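Local coordinates for necrotic enteritis toxin B (Clostridium perfringens, PDB 4I0N), which is a pore-forming toxin with an alpha-hemolysin fold that probably inserts into host cell membranes as an oligomeric beta-barrel, at residues 29-34 with 38-43; 44-49 with 53-58; 84-89 with 157-162; 277-280 with 285-288. One frame throughout, in Å; residues are numbered along the deposited sequence. Where two conformers were deposited one is given.

Interactions 1 and 2 share strand 37-47 and follow one another through two successive hairpins of the same antiparallel sheet; G43 CA and L58 CD2 touch at 3.8 Å. Interaction 4, a hairpin of the second sheet near the C-terminus, packs against both. Its W280 CH2 lies 3.7 Å from A56 CB of interaction 2, and its Y287 N probably hydrogen-bonds to D30 OD2 of interaction 1 at 2.8 Å, which ties it to the magnesium ligand; the centres of interactions 1 and 4 are 11 Å apart. Interaction 3 belongs to the same sheet as interaction 4 but stands apart, its nearest atoms about 6 Å from interactions 1 and 2 and about 8 Å from interaction 4.

Interaction 1 (29-34 with 38-43); sequences SDTASH and KATLSG. With MG (magnesium ion), chain E.
D30 pairs with L41 through two backbone bonds and also carries a magnesium ion on its side chain, from the middle of a beta strand. The ion sits 2.2 Å from D30 OD1, and four waters are its other ligands in the model. The carboxylate is held from several directions: T31 N reaches D30 OD1 at 2.8 Å from above the carboxylate plane, while D30 OD2 accepts from one metal-bound water and from the backbone N of Y287. A second metal-bound water donates to T31 O, so the strand holds the ion directly through D30 OD1 and through water at T31 O. Turning CG away from the backbone N (chi1 -153°) brings OD1 close to the following amide.

Between the strands, D30 N meets L41 O at 3.0 Å and L41 N meets D30 O at 2.9 Å; A32 and A39 form the other reciprocal pair. S29, T31, S33, K38, T40 and S42 occupy one face. There S29 OG lies 2.9 Å from S42 OG, and T31 OG1 lies 3.1 Å from T40 OG1, a doubtful bond, since T31 has two conformers and the proton has another acceptor near. On the other face, which carries D30, both A32 and A39 pack on F274, and L41 packs on F276. The whole is an antiparallel beta hairpin of strands 21-34 and 37-47, loaded with a surface magnesium site, in a sheet of the alpha-hemolysin fold.

Interaction 2 (44-49 with 53-58); sequences TFIEDP and KKTALL
T44 and L57 exchange two backbone bonds: T44 N to L57 O at 2.8 Å, and L57 N to T44 O at 2.9 Å. I46 N gives a third, 2.9 Å to T55 O. Toward the turn, direct bonding yields to water: one molecule accepts from D48 N and donates to I46 O and K53 O.

The side chains of E47 and K54 run alongside each other in the same direction, yet they meet through water instead of a salt bridge, E47 OE2 and K54 NZ being 4.6 Å apart. Two waters that accept from K54 NZ lie within bonding distance of the carboxylate, one at each oxygen, and probably bridge the pair. The bend at chi2 (-69°) folds the E47 carboxylate back beside the lysine chain, OE2 lying 3.8 Å from K54 CD. Each charged end is held elsewhere too: H283 bonds E47 OE2, and the carbonyls of A234 and K232 accept from K54 NZ.

Farther out, F45 CD1 touches A56 CB at 3.9 Å, and H283 meets the F45 ring edge-to-face. I46 CD1 lies 3.7 Å from T55 O, and Y120 packs on both I46 and T55. The contact is an antiparallel beta hairpin of strands 37-47 and 53-65, its turn end bridged by water.

Interaction 3 (84-89 with 157-162); sequences TYRINV and IQRKDD
N88 and R159 grip the same hydroxyl: OG of S167 hydrogen-bonds to N88 OD1 and to R159 NH1. The two gripping atoms themselves, N88 OD1 and R159 NH1, stand 3.7 Å apart without a bond, the amide turned 45° from the guanidinium plane. N88 ND2 is in turn bonded to E242, so both ends of the amide are fixed.

The larger part of the contact is a stack of two cations. The guanidiniums of R86 and R159 lie nearly parallel, their planes 9° apart and their centres 3.7 Å apart, although the two side chains cross at about a right angle. The overlap is offset: R159 NE lies over one face of R86, 3.6 Å from R86 CZ, while R86 CZ lies over R159 toward the rim. R86 NE reaches back to R159 CD at 3.6 Å. K160 CG lies over the rim of the opposite face of the R159 group. The like charges are probably eased by D169, which makes a salt bridge to R86 NE and a long, weak ion pair with R159 NE. R159 reaches the stack with CG wedged between the backbone N and the carbonyl carbon (chi1 48°) and a bend at chi3.

The backbones do not pair. R86 and R159 CA atoms are 9.5 Å apart because strand 165-172, which carries S167 and D169, runs between the two strands and bonds to both. A classic beta bulge sets R159 and K160 together opposite S167 in this antiparallel sheet, and the bulge residue R159 supplies the guanidinium that stacks on R86 across the intervening strand.

Interaction 4 (277-280 with 285-288); sequences KINW and IEYY
K277 runs fully extended alongside E286 and slants across Y288, starting with CG opposite the backbone N (chi1 -178°). Its CB sits 3.6 Å from Y288 CE1 and about as far from E286 O. CG passes near the Y288 hydroxyl, with K277 CG 3.8 Å from Y288 OH. CD lies between two oxygens and is nearer the glutamate, K277 CD to E286 OE1 being 3.5 Å; Y288 OH is only slightly farther. CE stays beside the same carboxylate. At the tip, K277 NZ is 4.5 Å from E286 OE1, beyond a salt bridge, and a water spans the gap by accepting from NZ and donating to OE1.

In the backbone, K277 and E286 form the hydrogen-bonded pair of an antiparallel beta hairpin, strands 258-279 and 284-287: K277 N meets E286 O at 2.7 Å, and E286 N meets K277 O at 3.0 Å. This hairpin edges a sheet of the alpha-hemolysin fold, and I285 N also bonds to S28 OG in the neighbouring sheet.

The other carboxylate oxygen turns to N279, the centre of an inverse gamma turn. N279 ND2 reaches E286 OE2 at 3.1 Å from above the carboxylate plane, with amide and carboxylate planes 87° apart. N279 OD1 accepts from D282 N in the loop that joins the strands. On the face away from K277 and E286, I278 CD1 touches I285 CG1 at 4.2 Å; I278 also packs on L41 and F45, and its CG2 lies over the rim of the W280 ring.

Interaction 1 (29-34 with 38-43)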
loop_
_atom_site.group_PDB
_atom_site.type_symbol
_atom_site.label_atom_id
_atom_site.label_comp_id
_atom_site.label_asym_id
_atom_site.label_seq_id
_atom_site.Cartn_x
_atom_site.Cartn_y
_atom_site.Cartn_z
ATOM N N SER A 29 -15.852 -9.821 -5.807
ATOM C CA SER A 29 -14.678 -8.986 -6.045
ATOM C C SER A 29 -14.991 -8.006 -7.159
ATOM O O SER A 29 -15.806 -8.311 -8.060
ATOM C CB SER A 29 -13.476 -9.860 -6.458
ATOM O OG SER A 29 -12.298 -9.076 -6.682
ATOM N N ASP A 30 -14.346 -6.840 -7.113
ATOM C CA ASP A 30 -14.351 -5.938 -8.264
ATOM C C ASP A 30 -12.987 -5.274 -8.374
ATOM O O ASP A 30 -12.194 -5.271 -7.427
ATOM C CB ASP A 30 -15.467 -4.893 -8.144
ATOM C CG ASP A 30 -15.937 -4.387 -9.487
ATOM O OD1 ASP A 30 -15.331 -4.772 -10.503
ATOM O OD2 ASP A 30 -16.903 -3.595 -9.532
ATOM N N THR A 31 -12.694 -4.751 -9.552
ATOM C CA THR A 31 -11.392 -4.159 -9.800
ATOM C C THR A 31 -11.565 -2.880 -10.613
ATOM O O THR A 31 -12.503 -2.759 -11.392
ATOM C CB THR A 31 -10.419 -5.201 -10.456
ATOM O OG1 THR A 31 -9.200 -4.566 -10.892
ATOM C CG2 THR A 31 -11.079 -5.915 -11.630
ATOM N N ALA A 32 -10.642 -1.943 -10.423
ATOM C CA ALA A 32 -10.647 -0.662 -11.122
ATOM C C ALA A 32 -9.202 -0.278 -11.374
ATOM O O ALA A 32 -8.305 -0.735 -10.664
ATOM C CB ALA A 32 -11.324 0.416 -10.275
ATOM N N SER A 33 -8.972 0.549 -12.384
ATOM C CA SER A 33 -7.635 1.062 -12.617
ATOM C C SER A 33 -7.714 2.396 -13.334
ATOM O O SER A 33 -8.741 2.758 -13.973
ATOM C CB SER A 33 -6.791 0.082 -13.453
ATOM O OG SER A 33 -7.284 -0.004 -14.773
ATOM N N HIS A 34 -6.605 3.114 -13.271
ATOM C CA HIS A 34 -6.498 4.385 -13.931
ATOM C C HIS A 34 -5.018 4.736 -14.013
ATOM O O HIS A 34 -4.344 4.762 -13.004
ATOM C CB HIS A 34 -7.244 5.455 -13.107
ATOM C CG HIS A 34 -7.221 6.806 -13.740
ATOM N ND1 HIS A 34 -7.890 7.080 -14.911
ATOM C CD2 HIS A 34 -6.601 7.955 -13.381
ATOM C CE1 HIS A 34 -7.700 8.346 -15.237
ATOM N NE2 HIS A 34 -6.915 8.897 -14.328
ATOM N N LYS A 38 -3.859 0.520 -9.776
ATOM C CA LYS A 38 -4.871 -0.547 -9.774
ATOM C C LYS A 38 -5.362 -0.859 -8.370
ATOM O O LYS A 38 -4.575 -0.902 -7.435
ATOM C CB LYS A 38 -4.268 -1.825 -10.360
ATOM C CG LYS A 38 -3.723 -1.655 -11.754
ATOM C CD LYS A 38 -3.081 -2.957 -12.260
ATOM C CE LYS A 38 -2.400 -2.738 -13.620
ATOM N NZ LYS A 38 -1.251 -1.781 -13.476
ATOM N N ALA A 39 -6.660 -1.097 -8.228
ATOM C CA ALA A 39 -7.231 -1.554 -6.957
ATOM C C ALA A 39 -8.207 -2.668 -7.226
ATOM O O ALA A 39 -9.198 -2.474 -7.973
ATOM C CB ALA A 39 -7.939 -0.430 -6.250
ATOM N N THR A 40 -7.945 -3.819 -6.595
ATOM C CA THR A 40 -8.890 -4.928 -6.602
ATOM C C THR A 40 -9.332 -5.143 -5.173
ATOM O O THR A 40 -8.493 -5.372 -4.294
ATOM C CB THR A 40 -8.239 -6.217 -7.141
ATOM O OG1 THR A 40 -7.916 -6.037 -8.529
ATOM C CG2 THR A 40 -9.206 -7.421 -7.011
ATOM N N LEU A 41 -10.637 -5.058 -4.943
ATOM C CA LEU A 41 -11.196 -5.252 -3.597
ATOM C C LEU A 41 -12.054 -6.508 -3.617
ATOM O O LEU A 41 -13.040 -6.588 -4.370
ATOM C CB LEU A 41 -12.027 -4.031 -3.153
ATOM C CG LEU A 41 -12.455 -4.040 -1.680
ATOM C CD1 LEU A 41 -11.241 -3.962 -0.742
ATOM C CD2 LEU A 41 -13.389 -2.882 -1.407
ATOM N N SER A 42 -11.657 -7.501 -2.821
ATOM C CA SER A 42 -12.364 -8.780 -2.772
ATOM C C SER A 42 -12.938 -8.947 -1.390
ATOM O O SER A 42 -12.341 -8.507 -0.400
ATOM C CB SER A 42 -11.432 -9.963 -3.071
ATOM O OG SER A 42 -10.814 -9.754 -4.328
ATOM N N GLY A 43 -14.092 -9.601 -1.320
ATOM C CA GLY A 43 -14.798 -9.722 -0.047
ATOM C C GLY A 43 -15.267 -11.129 0.226
ATOM O O GLY A 43 -15.642 -11.866 -0.699
HETATM MG MG MG E . -15.846 -4.818 -12.655
HETATM O O HOH W 1 -16.705 -2.988 -12.305
HETATM O O HOH W 2 -13.853 -4.241 -13.107
HETATM O O HOH W 3 -15.210 -6.867 -12.544
HETATM O O HOH W 4 -17.913 -5.878 -12.007
#

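Interaction 2 (44-49 with 53-58)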
loop_
_atom_site.group_PDB
_atom_site.type_symbol
_atom_site.label_atom_id
_atom_site.label_comp_id
_atom_site.label_asym_id
_atom_site.label_seq_id
_atom_site.Cartn_x
_atom_site.Cartn_y
_atom_site.Cartn_z
ATOM N N THR A 44 -15.225 -11.499 1.503
ATOM C CA THR A 44 -15.924 -12.687 1.974
ATOM C C THR A 44 -16.936 -12.224 3.016
ATOM O O THR A 44 -16.552 -11.788 4.103
ATOM C CB THR A 44 -14.953 -13.683 2.613
ATOM O OG1 THR A 44 -13.880 -13.929 1.695
ATOM C CG2 THR A 44 -15.684 -14.985 2.929
ATOM N N PHE A 45 -18.217 -12.292 2.665
ATOM C CA PHE A 45 -19.300 -11.917 3.582
ATOM C C PHE A 45 -19.699 -13.141 4.354
ATOM O O PHE A 45 -19.833 -14.227 3.762
ATOM C CB PHE A 45 -20.540 -11.444 2.795
ATOM C CG PHE A 45 -20.341 -10.160 2.010
ATOM C CD1 PHE A 45 -20.727 -8.930 2.545
ATOM C CD2 PHE A 45 -19.810 -10.193 0.715
ATOM C CE1 PHE A 45 -20.560 -7.753 1.815
ATOM C CE2 PHE A 45 -19.652 -9.008 -0.027
ATOM C CZ PHE A 45 -20.029 -7.796 0.526
ATOM N N ILE A 46 -19.928 -12.978 5.654
ATOM C CA ILE A 46 -20.384 -14.098 6.471
ATOM C C ILE A 46 -21.752 -13.753 7.026
ATOM O O ILE A 46 -21.948 -12.664 7.565
ATOM C CB ILE A 46 -19.419 -14.428 7.652
ATOM C CG1 ILE A 46 -17.999 -14.718 7.153
ATOM C CG2 ILE A 46 -19.919 -15.622 8.450
ATOM C CD1 ILE A 46 -17.042 -13.617 7.477
ATOM N N GLU A 47 -22.692 -14.672 6.847
ATOM C CA GLU A 47 -24.003 -14.592 7.473
ATOM C C GLU A 47 -23.962 -15.697 8.514
ATOM O O GLU A 47 -24.100 -16.889 8.182
ATOM C CB GLU A 47 -25.136 -14.835 6.464
ATOM C CG GLU A 47 -25.235 -13.788 5.356
ATOM C CD GLU A 47 -25.689 -12.412 5.848
ATOM O OE1 GLU A 47 -26.184 -12.288 6.997
ATOM O OE2 GLU A 47 -25.578 -11.458 5.056
ATOM N N ASP A 48 -23.750 -15.275 9.760
ATOM C CA ASP A 48 -23.490 -16.156 10.887
ATOM C C ASP A 48 -24.673 -16.102 11.861
ATOM O O ASP A 48 -24.903 -15.069 12.494
ATOM C CB ASP A 48 -22.187 -15.695 11.565
ATOM C CG ASP A 48 -21.695 -16.644 12.648
ATOM O OD1 ASP A 48 -22.398 -17.610 12.997
ATOM O OD2 ASP A 48 -20.559 -16.415 13.154
ATOM N N PRO A 49 -25.431 -17.215 11.984
ATOM C CA PRO A 49 -26.549 -17.322 12.949
ATOM C C PRO A 49 -26.095 -17.306 14.408
ATOM O O PRO A 49 -26.937 -17.245 15.315
ATOM C CB PRO A 49 -27.175 -18.698 12.640
ATOM C CG PRO A 49 -26.487 -19.218 11.406
ATOM C CD PRO A 49 -25.189 -18.475 11.266
ATOM N N LYS A 53 -23.810 -9.588 15.009
ATOM C CA LYS A 53 -23.525 -8.655 13.917
ATOM C C LYS A 53 -23.220 -9.418 12.615
ATOM O O LYS A 53 -23.229 -10.663 12.601
ATOM C CB LYS A 53 -22.372 -7.714 14.293
ATOM C CG LYS A 53 -22.678 -6.811 15.510
ATOM C CD LYS A 53 -21.572 -5.794 15.790
ATOM C CE LYS A 53 -21.700 -4.544 14.923
ATOM N NZ LYS A 53 -22.883 -3.678 15.237
ATOM N N LYS A 54 -22.974 -8.672 11.532
ATOM C CA LYS A 54 -22.552 -9.240 10.238
ATOM C C LYS A 54 -21.121 -8.828 10.034
ATOM O O LYS A 54 -20.757 -7.733 10.431
ATOM C CB LYS A 54 -23.280 -8.574 9.060
ATOM C CG LYS A 54 -24.696 -8.879 8.886
ATOM C CD LYS A 54 -25.081 -8.545 7.492
ATOM C CE LYS A 54 -25.542 -7.137 7.315
ATOM N NZ LYS A 54 -26.706 -7.195 6.377
ATOM N N THR A 55 -20.342 -9.665 9.352
ATOM C CA THR A 55 -18.934 -9.374 9.093
ATOM C C THR A 55 -18.561 -9.635 7.639
ATOM O O THR A 55 -19.050 -10.574 7.019
ATOM C CB THR A 55 -18.021 -10.242 10.002
ATOM O OG1 THR A 55 -18.376 -10.017 11.374
ATOM C CG2 THR A 55 -16.522 -9.918 9.770
ATOM N N ALA A 56 -17.704 -8.786 7.087
ATOM C CA ALA A 56 -17.093 -9.085 5.801
ATOM C C ALA A 56 -15.583 -8.973 5.975
ATOM O O ALA A 56 -15.111 -8.004 6.541
ATOM C CB ALA A 56 -17.567 -8.119 4.750
ATOM N N LEU A 57 -14.837 -9.957 5.493
ATOM C CA LEU A 57 -13.382 -9.851 5.422
ATOM C C LEU A 57 -13.084 -9.296 4.029
ATOM O O LEU A 57 -13.585 -9.822 3.033
ATOM C CB LEU A 57 -12.724 -11.228 5.578
ATOM C CG LEU A 57 -12.849 -11.952 6.928
ATOM C CD1 LEU A 57 -11.964 -13.179 6.929
ATOM C CD2 LEU A 57 -12.454 -11.055 8.091
ATOM N N LEU A 58 -12.307 -8.222 3.961
ATOM C CA LEU A 58 -11.992 -7.597 2.686
ATOM C C LEU A 58 -10.495 -7.726 2.388
ATOM O O LEU A 58 -9.663 -7.632 3.290
ATOM C CB LEU A 58 -12.399 -6.105 2.695
ATOM C CG LEU A 58 -13.881 -5.797 2.961
ATOM C CD1 LEU A 58 -14.140 -4.317 2.816
ATOM C CD2 LEU A 58 -14.774 -6.570 2.006
HETATM O O HOH W 5 -11.989 -11.457 1.101
HETATM O O HOH W 6 -22.994 -12.676 10.140
HETATM O O HOH W 7 -27.774 -9.881 6.829
HETATM O O HOH W 8 -25.714 -8.874 4.397
#

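Interaction 3 (84-89 with 157-162)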
loop_
_atom_site.group_PDB
_atom_site.type_symbol
_atom_site.label_atom_id
_atom_site.label_comp_id
_atom_site.label_asym_id
_atom_site.label_seq_id
_atom_site.Cartn_x
_atom_site.Cartn_y
_atom_site.Cartn_z
ATOM N N THR A 84 7.791 7.575 -0.432
ATOM C CA THR A 84 6.717 6.980 0.390
ATOM C C THR A 84 5.503 6.634 -0.467
ATOM O O THR A 84 5.006 7.479 -1.235
ATOM C CB THR A 84 6.254 7.908 1.590
ATOM O OG1 THR A 84 7.337 8.085 2.525
ATOM C CG2 THR A 84 5.057 7.268 2.340
ATOM N N TYR A 85 5.020 5.395 -0.334
ATOM C CA TYR A 85 3.676 5.073 -0.801
ATOM C C TYR A 85 2.715 5.064 0.405
ATOM O O TYR A 85 2.966 4.383 1.382
ATOM C CB TYR A 85 3.655 3.699 -1.439
ATOM C CG TYR A 85 4.506 3.535 -2.664
ATOM C CD1 TYR A 85 3.945 3.686 -3.947
ATOM C CD2 TYR A 85 5.850 3.152 -2.558
ATOM C CE1 TYR A 85 4.715 3.485 -5.104
ATOM C CE2 TYR A 85 6.644 2.961 -3.720
ATOM C CZ TYR A 85 6.057 3.128 -4.980
ATOM O OH TYR A 85 6.817 2.919 -6.118
ATOM N N ARG A 86 1.607 5.794 0.308
ATOM C CA ARG A 86 0.585 5.802 1.353
ATOM C C ARG A 86 -0.703 5.174 0.840
ATOM O O ARG A 86 -1.189 5.514 -0.264
ATOM C CB ARG A 86 0.286 7.215 1.822
ATOM C CG ARG A 86 -0.780 7.228 2.948
ATOM C CD ARG A 86 -0.880 8.614 3.576
ATOM N NE ARG A 86 0.327 8.917 4.331
ATOM C CZ ARG A 86 0.591 10.086 4.914
ATOM N NH1 ARG A 86 -0.272 11.090 4.840
ATOM N NH2 ARG A 86 1.732 10.249 5.579
ATOM N N ILE A 87 -1.250 4.263 1.638
ATOM C CA ILE A 87 -2.490 3.574 1.267
ATOM C C ILE A 87 -3.475 3.853 2.391
ATOM O O ILE A 87 -3.205 3.537 3.542
ATOM C CB ILE A 87 -2.266 2.043 1.077
ATOM C CG1 ILE A 87 -1.454 1.761 -0.202
ATOM C CG2 ILE A 87 -3.617 1.268 1.005
ATOM C CD1 ILE A 87 0.036 1.754 -0.018
ATOM N N ASN A 88 -4.618 4.448 2.048
ATOM C CA ASN A 88 -5.669 4.666 3.034
ATOM C C ASN A 88 -6.868 3.835 2.606
ATOM O O ASN A 88 -7.233 3.826 1.420
ATOM C CB ASN A 88 -6.101 6.127 3.090
ATOM C CG ASN A 88 -4.978 7.082 3.447
ATOM O OD1 ASN A 88 -4.064 6.764 4.204
ATOM N ND2 ASN A 88 -5.058 8.280 2.902
ATOM N N VAL A 89 -7.476 3.143 3.562
ATOM C CA VAL A 89 -8.712 2.451 3.290
ATOM C C VAL A 89 -9.738 3.020 4.277
ATOM O O VAL A 89 -9.563 2.900 5.487
ATOM C CB VAL A 89 -8.548 0.922 3.440
ATOM C CG1 VAL A 89 -9.859 0.234 3.180
ATOM C CG2 VAL A 89 -7.485 0.378 2.453
ATOM N N ILE A 157 4.584 1.039 7.842
ATOM C CA ILE A 157 4.178 1.611 9.131
ATOM C C ILE A 157 2.666 1.744 9.076
ATOM O O ILE A 157 2.142 2.494 8.244
ATOM C CB ILE A 157 4.818 3.005 9.359
ATOM C CG1 ILE A 157 6.358 2.895 9.274
ATOM C CG2 ILE A 157 4.334 3.627 10.693
ATOM C CD1 ILE A 157 7.063 4.208 8.961
ATOM N N GLN A 158 1.946 1.010 9.921
ATOM C CA GLN A 158 0.503 1.277 9.994
ATOM C C GLN A 158 0.299 2.552 10.811
ATOM O O GLN A 158 0.505 2.562 12.021
ATOM C CB GLN A 158 -0.307 0.111 10.560
ATOM C CG GLN A 158 -1.826 0.392 10.453
ATOM C CD GLN A 158 -2.714 -0.789 10.816
ATOM O OE1 GLN A 158 -2.504 -1.450 11.835
ATOM N NE2 GLN A 158 -3.737 -1.042 9.985
ATOM N N ARG A 159 -0.058 3.634 10.131
ATOM C CA ARG A 159 -0.093 4.967 10.743
ATOM C C ARG A 159 -1.453 5.313 11.337
ATOM O O ARG A 159 -1.537 6.155 12.239
ATOM C CB ARG A 159 0.339 6.029 9.732
ATOM C CG ARG A 159 -0.355 5.908 8.374
ATOM C CD ARG A 159 0.088 6.989 7.401
ATOM N NE ARG A 159 -0.217 8.329 7.903
ATOM C CZ ARG A 159 -1.388 8.949 7.772
ATOM N NH1 ARG A 159 -2.405 8.365 7.152
ATOM N NH2 ARG A 159 -1.547 10.171 8.273
ATOM N N LYS A 160 -2.506 4.664 10.838
ATOM C CA LYS A 160 -3.854 4.824 11.410
ATOM C C LYS A 160 -4.567 3.480 11.467
ATOM O O LYS A 160 -4.437 2.655 10.561
ATOM C CB LYS A 160 -4.702 5.819 10.593
ATOM C CG LYS A 160 -4.128 7.236 10.482
ATOM C CD LYS A 160 -4.263 8.011 11.789
ATOM C CE LYS A 160 -3.489 9.322 11.712
ATOM N NZ LYS A 160 -3.669 10.129 12.948
ATOM N N ASP A 161 -5.295 3.254 12.560
ATOM C CA ASP A 161 -6.038 2.014 12.728
ATOM C C ASP A 161 -7.242 2.293 13.619
ATOM O O ASP A 161 -7.258 1.927 14.802
ATOM C CB ASP A 161 -5.145 0.916 13.328
ATOM N N ASP A 162 -8.239 2.989 13.069
ATOM C CA ASP A 162 -9.454 3.240 13.832
ATOM C C ASP A 162 -10.693 2.728 13.107
ATOM O O ASP A 162 -10.569 2.090 12.061
ATOM C CB ASP A 162 -9.579 4.702 14.286
ATOM C CG ASP A 162 -9.727 5.678 13.149
ATOM O OD1 ASP A 162 -10.442 5.399 12.169
ATOM O OD2 ASP A 162 -9.158 6.788 13.256
#

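Interaction 4 (277-280 with 285-288)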
loop_
_atom_site.group_PDB
_atom_site.type_symbol
_atom_site.label_atom_id
_atom_site.label_comp_id
_atom_site.label_asym_id
_atom_site.label_seq_id
_atom_site.Cartn_x
_atom_site.Cartn_y
_atom_site.Cartn_z
ATOM N N LYS A 277 -18.754 0.254 -3.571
ATOM C CA LYS A 277 -19.937 -0.017 -2.750
ATOM C C LYS A 277 -19.832 -1.420 -2.154
ATOM O O LYS A 277 -19.607 -2.400 -2.877
ATOM C CB LYS A 277 -21.197 0.093 -3.622
ATOM C CG LYS A 277 -22.509 -0.122 -2.864
ATOM C CD LYS A 277 -23.710 0.106 -3.775
ATOM C CE LYS A 277 -25.027 -0.248 -3.034
ATOM N NZ LYS A 277 -26.254 0.204 -3.780
ATOM N N ILE A 278 -20.016 -1.519 -0.839
ATOM C CA ILE A 278 -20.147 -2.796 -0.172
ATOM C C ILE A 278 -21.641 -3.084 -0.102
ATOM O O ILE A 278 -22.367 -2.495 0.702
ATOM C CB ILE A 278 -19.527 -2.778 1.240
ATOM C CG1 ILE A 278 -18.090 -2.215 1.199
ATOM C CG2 ILE A 278 -19.570 -4.171 1.877
ATOM C CD1 ILE A 278 -17.135 -3.012 0.277
ATOM N N ASN A 279 -22.094 -3.976 -0.971
ATOM C CA ASN A 279 -23.509 -4.282 -1.082
ATOM C C ASN A 279 -23.781 -5.447 -0.139
ATOM O O ASN A 279 -23.658 -6.608 -0.542
ATOM C CB ASN A 279 -23.848 -4.656 -2.531
ATOM C CG ASN A 279 -25.353 -4.749 -2.780
ATOM O OD1 ASN A 279 -26.137 -5.042 -1.875
ATOM N ND2 ASN A 279 -25.749 -4.515 -4.011
ATOM N N TRP A 280 -24.081 -5.150 1.124
ATOM C CA TRP A 280 -24.280 -6.224 2.110
ATOM C C TRP A 280 -25.503 -7.059 1.742
ATOM O O TRP A 280 -25.499 -8.296 1.899
ATOM C CB TRP A 280 -24.454 -5.637 3.520
ATOM C CG TRP A 280 -23.240 -4.922 4.037
ATOM C CD1 TRP A 280 -22.883 -3.616 3.827
ATOM C CD2 TRP A 280 -22.230 -5.488 4.863
ATOM N NE1 TRP A 280 -21.708 -3.335 4.486
ATOM C CE2 TRP A 280 -21.289 -4.469 5.136
ATOM C CE3 TRP A 280 -22.042 -6.761 5.423
ATOM C CZ2 TRP A 280 -20.144 -4.688 5.924
ATOM C CZ3 TRP A 280 -20.906 -6.984 6.212
ATOM C CH2 TRP A 280 -19.985 -5.942 6.462
ATOM N N ILE A 285 -19.367 -6.716 -4.117
ATOM C CA ILE A 285 -18.513 -5.537 -4.118
ATOM C C ILE A 285 -18.611 -4.886 -5.490
ATOM O O ILE A 285 -18.431 -5.545 -6.514
ATOM C CB ILE A 285 -17.069 -5.877 -3.744
ATOM C CG1 ILE A 285 -17.016 -6.309 -2.280
ATOM C CG2 ILE A 285 -16.151 -4.670 -3.974
ATOM C CD1 ILE A 285 -15.695 -6.871 -1.869
ATOM N N GLU A 286 -18.936 -3.586 -5.497
ATOM C CA GLU A 286 -19.258 -2.881 -6.771
ATOM C C GLU A 286 -18.520 -1.545 -6.887
ATOM O O GLU A 286 -18.817 -0.600 -6.167
ATOM C CB GLU A 286 -20.760 -2.640 -6.876
ATOM C CG GLU A 286 -21.588 -3.935 -6.757
ATOM C CD GLU A 286 -23.062 -3.720 -6.390
ATOM O OE1 GLU A 286 -23.452 -2.606 -6.002
ATOM O OE2 GLU A 286 -23.823 -4.700 -6.481
ATOM N N TYR A 287 -17.574 -1.464 -7.812
ATOM C CA TYR A 287 -16.841 -0.222 -8.034
ATOM C C TYR A 287 -17.781 0.889 -8.497
ATOM O O TYR A 287 -18.649 0.639 -9.338
ATOM C CB TYR A 287 -15.750 -0.455 -9.085
ATOM C CG TYR A 287 -15.032 0.800 -9.463
ATOM C CD1 TYR A 287 -14.242 1.475 -8.529
ATOM C CD2 TYR A 287 -15.124 1.306 -10.755
ATOM C CE1 TYR A 287 -13.565 2.633 -8.860
ATOM C CE2 TYR A 287 -14.453 2.475 -11.109
ATOM C CZ TYR A 287 -13.675 3.129 -10.143
ATOM O OH TYR A 287 -13.007 4.279 -10.472
ATOM N N TYR A 288 -17.647 2.085 -7.908
ATOM C CA TYR A 288 -18.419 3.271 -8.310
ATOM C C TYR A 288 -17.648 3.969 -9.410
ATOM O O TYR A 288 -16.531 4.437 -9.166
ATOM C CB TYR A 288 -18.539 4.273 -7.144
ATOM C CG TYR A 288 -19.701 4.081 -6.190
ATOM C CD1 TYR A 288 -19.472 3.713 -4.864
ATOM C CD2 TYR A 288 -21.016 4.320 -6.595
ATOM C CE1 TYR A 288 -20.523 3.569 -3.958
ATOM C CE2 TYR A 288 -22.094 4.166 -5.700
ATOM C CZ TYR A 288 -21.837 3.790 -4.376
ATOM O OH TYR A 288 -22.889 3.643 -3.473
HETATM O O HOH W 9 -25.955 -1.625 -6.093
#